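Local coordinates for hypoxanthine-guanine phosphoribosyltransferase (Thermus thermophilus, PDB 3ACC) that catalyses purine salvage, transferring the 5-phosphoribosyl group of 5-phospho-alpha-D-ribose 1-diphosphate to guanine or hypoxanthine, giving GMP or IMP and diphosphate, at the guanosine-5'-monophosphate site. Coordinates in Å, arbitrary orientation; residue numbers count along the deposited sequence, not the author numbering.

The guanosine-5'-monophosphate site. Residues 102-110, 134, 154-156, 161-162. With 5GP (guanosine-5'-monophosphate), chain B.
Guanosine-5'-monophosphate, the product of guanine salvage, lies in the active site with its phosphate, ribose and base each held largely by their own groups. Hydrogen bonds hold the 5'-phosphate in the PRPP-binding loop of the type I phosphoribosyltransferases. O3P accepts hydrogen bonds from the backbone N-H groups of Asp106 and Gly108, and O1P and O2P each take a backbone N-H and a hydroxyl from one threonine, Thr107 and Thr110 respectively. Thr110 OG1 lies 2.7 Å from 5GP O2P. Asp103 grips the ribose with both carboxylate oxygens, each using its syn lone pair. Asp103 OD1 accepts from the 3'-hydroxyl, 5GP O3', at 2.7 Å, and Asp103 OD2 from the 2'-hydroxyl, 5GP O2', at 3.1 Å. The Ile104 N-H, meeting OD1 from above the carboxylate plane, helps fix this group's rotation. On the base, Lys134 NZ sits 3.0 Å from both N7 and the 6-oxo atom O6 of 5GP, steadied by Ala154 O. Val156 N also donates to O6, while 5GP N1 donates to Val156 O at 2.7 Å, a pairing suited to 6-oxopurines.

A long salt bridge to Asp106 OD1 further steadies Lys134 NZ.

Apolar contacts flank the purine. Tyr155, its CG anti to the backbone N (chi1 -172°), stacks on the six-membered ring of 5GP with planes 15° apart, its OH bonded to Asp162 O; an alanine here would remove the ring and its bond to Asp162 O, and would probably leave the base less firmly oriented. From the opposite face, Ile104 CG2 makes a CH-pi contact with the five-membered ring.

The site runs from the end of strand 97-102 through the phosphate loop to the start of helix 109-120, with strand 156-157 bordering the base.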
ATOM      1  N   GLU A 102       6.887  -8.139  -4.674  1.00 13.80           N
ATOM      2  CA  GLU A 102       6.955  -7.505  -5.979  1.00 15.67           C
ATOM      3  C   GLU A 102       5.624  -7.567  -6.734  1.00 16.43           C
ATOM      4  O   GLU A 102       4.760  -8.393  -6.419  1.00 13.87           O
ATOM      5  CB  GLU A 102       8.041  -8.210  -6.794  1.00 18.89           C
ATOM      6  CG  GLU A 102       8.346  -7.550  -8.098  1.00 25.54           C
ATOM      7  CD  GLU A 102       8.999  -6.209  -7.904  1.00 24.48           C
ATOM      8  OE1 GLU A 102      10.206  -6.181  -7.585  1.00 26.87           O
ATOM      9  OE2 GLU A 102       8.300  -5.190  -8.059  1.00 24.65           O
ATOM     10  N   ASP A 103       5.456  -6.697  -7.730  1.00 15.75           N
ATOM     11  CA  ASP A 103       4.227  -6.709  -8.518  1.00 16.10           C
ATOM     12  C   ASP A 103       4.301  -7.741  -9.642  1.00 16.33           C
ATOM     13  O   ASP A 103       3.497  -8.671  -9.701  1.00 18.03           O
ATOM     14  CB  ASP A 103       3.916  -5.312  -9.087  1.00 16.13           C
ATOM     15  CG  ASP A 103       5.083  -4.693  -9.846  1.00 18.90           C
ATOM     16  OD1 ASP A 103       6.180  -5.287  -9.884  1.00 19.94           O
ATOM     17  OD2 ASP A 103       4.896  -3.589 -10.407  1.00 18.58           O
ATOM     18  N   ILE A 104       5.274  -7.591 -10.530  1.00 15.97           N
ATOM     19  CA  ILE A 104       5.415  -8.527 -11.633  1.00 16.08           C
ATOM     20  C   ILE A 104       6.868  -8.649 -12.069  1.00 15.65           C
ATOM     21  O   ILE A 104       7.603  -7.664 -12.086  1.00 16.30           O
ATOM     22  CB  ILE A 104       4.541  -8.089 -12.835  1.00 15.83           C
ATOM     23  CG1 ILE A 104       4.759  -9.038 -14.015  1.00 16.49           C
ATOM     24  CG2 ILE A 104       4.856  -6.644 -13.218  1.00 16.68           C
ATOM     25  CD1 ILE A 104       3.760  -8.830 -15.138  1.00 17.67           C
ATOM     26  N   VAL A 105       7.281  -9.869 -12.394  1.00 15.31           N
ATOM     27  CA  VAL A 105       8.642 -10.123 -12.842  1.00 15.17           C
ATOM     28  C   VAL A 105       8.634 -10.254 -14.360  1.00 16.58           C
ATOM     29  O   VAL A 105       8.026 -11.172 -14.913  1.00 16.00           O
ATOM     30  CB  VAL A 105       9.201 -11.412 -12.214  1.00 15.77           C
ATOM     31  CG1 VAL A 105      10.624 -11.683 -12.737  1.00 13.62           C
ATOM     32  CG2 VAL A 105       9.191 -11.283 -10.683  1.00 12.01           C
ATOM     33  N   ASP A 106       9.305  -9.321 -15.029  1.00 17.76           N
ATOM     34  CA  ASP A 106       9.372  -9.307 -16.487  1.00 18.59           C
ATOM     35  C   ASP A 106      10.704  -9.906 -16.950  1.00 19.18           C
ATOM     36  O   ASP A 106      10.828 -11.129 -17.065  1.00 18.80           O
ATOM     37  CB  ASP A 106       9.202  -7.865 -16.978  1.00 19.12           C
ATOM     38  CG  ASP A 106       9.009  -7.768 -18.479  1.00 20.10           C
ATOM     39  OD1 ASP A 106       8.591  -8.764 -19.110  1.00 20.70           O
ATOM     40  OD2 ASP A 106       9.259  -6.676 -19.026  1.00 19.52           O
ATOM     41  N   THR A 107      11.701  -9.066 -17.210  1.00 19.31           N
ATOM     42  CA  THR A 107      12.999  -9.585 -17.637  1.00 20.10           C
ATOM     43  C   THR A 107      13.726 -10.163 -16.425  1.00 20.84           C
ATOM     44  O   THR A 107      14.594 -11.027 -16.566  1.00 19.82           O
ATOM     45  CB  THR A 107      13.896  -8.487 -18.257  1.00 21.43           C
ATOM     46  OG1 THR A 107      14.220  -7.510 -17.261  1.00 18.55           O
ATOM     47  CG2 THR A 107      13.186  -7.813 -19.432  1.00 22.15           C
ATOM     48  N   GLY A 108      13.364  -9.678 -15.238  1.00 18.22           N
ATOM     49  CA  GLY A 108      13.989 -10.145 -14.010  1.00 19.00           C
ATOM     50  C   GLY A 108      15.170  -9.291 -13.564  1.00 19.91           C
ATOM     51  O   GLY A 108      15.739  -9.505 -12.487  1.00 18.78           O
ATOM     52  N   LEU A 109      15.539  -8.319 -14.393  1.00 21.27           N
ATOM     53  CA  LEU A 109      16.666  -7.431 -14.107  1.00 22.38           C
ATOM     54  C   LEU A 109      16.520  -6.699 -12.776  1.00 21.48           C
ATOM     55  O   LEU A 109      17.399  -6.774 -11.922  1.00 21.86           O
ATOM     56  CB  LEU A 109      16.824  -6.396 -15.228  1.00 24.60           C
ATOM     57  CG  LEU A 109      18.226  -6.129 -15.785  1.00 30.11           C
ATOM     58  CD1 LEU A 109      18.206  -4.836 -16.598  1.00 30.53           C
ATOM     59  CD2 LEU A 109      19.235  -6.013 -14.662  1.00 31.85           C
ATOM     60  N   THR A 110      15.408  -5.987 -12.607  1.00 20.19           N
ATOM     61  CA  THR A 110      15.167  -5.234 -11.379  1.00 20.56           C
ATOM     62  C   THR A 110      15.255  -6.103 -10.125  1.00 20.30           C
ATOM     63  O   THR A 110      15.952  -5.756  -9.174  1.00 18.82           O
ATOM     64  CB  THR A 110      13.792  -4.545 -11.407  1.00 21.67           C
ATOM     65  OG1 THR A 110      13.738  -3.630 -12.509  1.00 24.27           O
ATOM     66  CG2 THR A 110      13.556  -3.779 -10.117  1.00 23.82           C
ATOM     67  N   LYS A 134       6.153 -13.103 -16.154  1.00 18.80           N
ATOM     68  CA  LYS A 134       6.115 -13.346 -17.598  1.00 20.14           C
ATOM     69  C   LYS A 134       7.446 -14.014 -17.966  1.00 18.59           C
ATOM     70  O   LYS A 134       8.320 -13.396 -18.570  1.00 18.33           O
ATOM     71  CB  LYS A 134       5.944 -12.018 -18.355  1.00 20.59           C
ATOM     72  CG  LYS A 134       4.634 -11.295 -18.036  1.00 21.47           C
ATOM     73  CD  LYS A 134       4.494  -9.950 -18.760  1.00 20.13           C
ATOM     74  CE  LYS A 134       5.522  -8.927 -18.276  1.00 21.64           C
ATOM     75  NZ  LYS A 134       5.305  -7.586 -18.899  1.00 18.45           N
ATOM     76  N   ALA A 154       2.582  -9.834 -22.089  1.00 27.28           N
ATOM     77  CA  ALA A 154       1.612  -8.775 -22.352  1.00 26.52           C
ATOM     78  C   ALA A 154       1.805  -7.656 -21.342  1.00 25.35           C
ATOM     79  O   ALA A 154       2.320  -7.885 -20.249  1.00 27.37           O
ATOM     80  CB  ALA A 154       0.190  -9.327 -22.247  1.00 25.53           C
ATOM     81  N   TYR A 155       1.410  -6.441 -21.700  1.00 23.89           N
ATOM     82  CA  TYR A 155       1.543  -5.341 -20.758  1.00 23.59           C
ATOM     83  C   TYR A 155       0.250  -5.252 -19.967  1.00 23.28           C
ATOM     84  O   TYR A 155      -0.788  -4.836 -20.487  1.00 23.47           O
ATOM     85  CB  TYR A 155       1.822  -4.013 -21.462  1.00 24.25           C
ATOM     86  CG  TYR A 155       2.146  -2.898 -20.484  1.00 26.16           C
ATOM     87  CD1 TYR A 155       1.130  -2.179 -19.846  1.00 28.99           C
ATOM     88  CD2 TYR A 155       3.466  -2.595 -20.158  1.00 27.66           C
ATOM     89  CE1 TYR A 155       1.425  -1.191 -18.909  1.00 29.02           C
ATOM     90  CE2 TYR A 155       3.773  -1.610 -19.219  1.00 29.86           C
ATOM     91  CZ  TYR A 155       2.747  -0.913 -18.599  1.00 31.06           C
ATOM     92  OH  TYR A 155       3.045   0.048 -17.660  1.00 34.32           O
ATOM     93  N   VAL A 156       0.326  -5.657 -18.704  1.00 20.56           N
ATOM     94  CA  VAL A 156      -0.827  -5.652 -17.820  1.00 18.92           C
ATOM     95  C   VAL A 156      -0.862  -4.381 -16.981  1.00 18.03           C
ATOM     96  O   VAL A 156       0.094  -3.611 -16.961  1.00 17.97           O
ATOM     97  CB  VAL A 156      -0.791  -6.878 -16.876  1.00 20.18           C
ATOM     98  CG1 VAL A 156      -0.733  -8.165 -17.698  1.00 16.62           C
ATOM     99  CG2 VAL A 156       0.426  -6.792 -15.952  1.00 18.82           C
ATOM    100  N   LEU A 161      -0.710  -1.911 -10.451  1.00 17.73           N
ATOM    101  CA  LEU A 161       0.134  -1.708 -11.623  1.00 18.50           C
ATOM    102  C   LEU A 161      -0.458  -0.620 -12.513  1.00 18.75           C
ATOM    103  O   LEU A 161      -1.669  -0.552 -12.721  1.00 20.02           O
ATOM    104  CB  LEU A 161       0.301  -3.016 -12.405  1.00 18.59           C
ATOM    105  CG  LEU A 161       1.096  -4.122 -11.692  1.00 19.70           C
ATOM    106  CD1 LEU A 161       0.307  -4.659 -10.499  1.00 16.95           C
ATOM    107  CD2 LEU A 161       1.391  -5.250 -12.665  1.00 18.47           C
ATOM    108  N   ASP A 162       0.409   0.224 -13.052  1.00 18.14           N
ATOM    109  CA  ASP A 162      -0.035   1.343 -13.861  1.00 19.15           C
ATOM    110  C   ASP A 162       0.083   1.210 -15.369  1.00 20.24           C
ATOM    111  O   ASP A 162       0.707   0.290 -15.912  1.00 17.76           O
ATOM    112  CB  ASP A 162       0.739   2.594 -13.451  1.00 18.24           C
ATOM    113  CG  ASP A 162       2.175   2.561 -13.943  1.00 19.96           C
ATOM    114  OD1 ASP A 162       2.894   1.607 -13.593  1.00 20.15           O
ATOM    115  OD2 ASP A 162       2.582   3.478 -14.686  1.00 19.80           O
TER
HETATM  116  P   5GP B 817      11.829  -6.321 -14.908  1.00 21.63           P
HETATM  117  O1P 5GP B 817      12.108  -6.407 -16.355  1.00 20.89           O
HETATM  118  O2P 5GP B 817      13.098  -5.688 -14.166  1.00 24.43           O
HETATM  119  O3P 5GP B 817      11.548  -7.791 -14.317  1.00 18.86           O
HETATM  120  O5' 5GP B 817      10.503  -5.406 -14.706  1.00 22.83           O
HETATM  121  C5' 5GP B 817      10.569  -4.777 -13.430  1.00 25.22           C
HETATM  122  C4' 5GP B 817       9.426  -3.769 -13.291  1.00 24.04           C
HETATM  123  O4' 5GP B 817       8.896  -3.403 -14.605  1.00 23.10           O
HETATM  124  C3' 5GP B 817       8.234  -4.397 -12.548  1.00 23.43           C
HETATM  125  O3' 5GP B 817       8.423  -4.334 -11.135  1.00 24.71           O
HETATM  126  C2' 5GP B 817       7.080  -3.507 -13.010  1.00 23.64           C
HETATM  127  O2' 5GP B 817       6.986  -2.305 -12.233  1.00 27.31           O
HETATM  128  C1' 5GP B 817       7.454  -3.200 -14.477  1.00 21.78           C
HETATM  129  N9  5GP B 817       6.651  -4.030 -15.392  1.00 21.45           N
HETATM  130  C8  5GP B 817       7.056  -5.136 -16.101  1.00 19.91           C
HETATM  131  N7  5GP B 817       6.055  -5.608 -16.800  1.00 18.23           N
HETATM  132  C5  5GP B 817       4.961  -4.839 -16.584  1.00 18.81           C
HETATM  133  C6  5GP B 817       3.603  -4.849 -17.049  1.00 18.33           C
HETATM  134  O6  5GP B 817       3.211  -5.704 -17.830  1.00 19.37           O
HETATM  135  N1  5GP B 817       2.748  -3.873 -16.594  1.00 18.48           N
HETATM  136  C2  5GP B 817       3.187  -2.907 -15.711  1.00 17.00           C
HETATM  137  N2  5GP B 817       2.319  -1.944 -15.266  1.00 18.05           N
HETATM  138  N3  5GP B 817       4.438  -2.896 -15.278  1.00 17.47           N
HETATM  139  C4  5GP B 817       5.337  -3.820 -15.681  1.00 17.54           C
HETATM  140  O   HOH W   1      10.852  -4.806 -18.115  1.00 22.95           O
HETATM  141  O   HOH W   2       3.742  -1.776 -12.348  1.00 27.04           O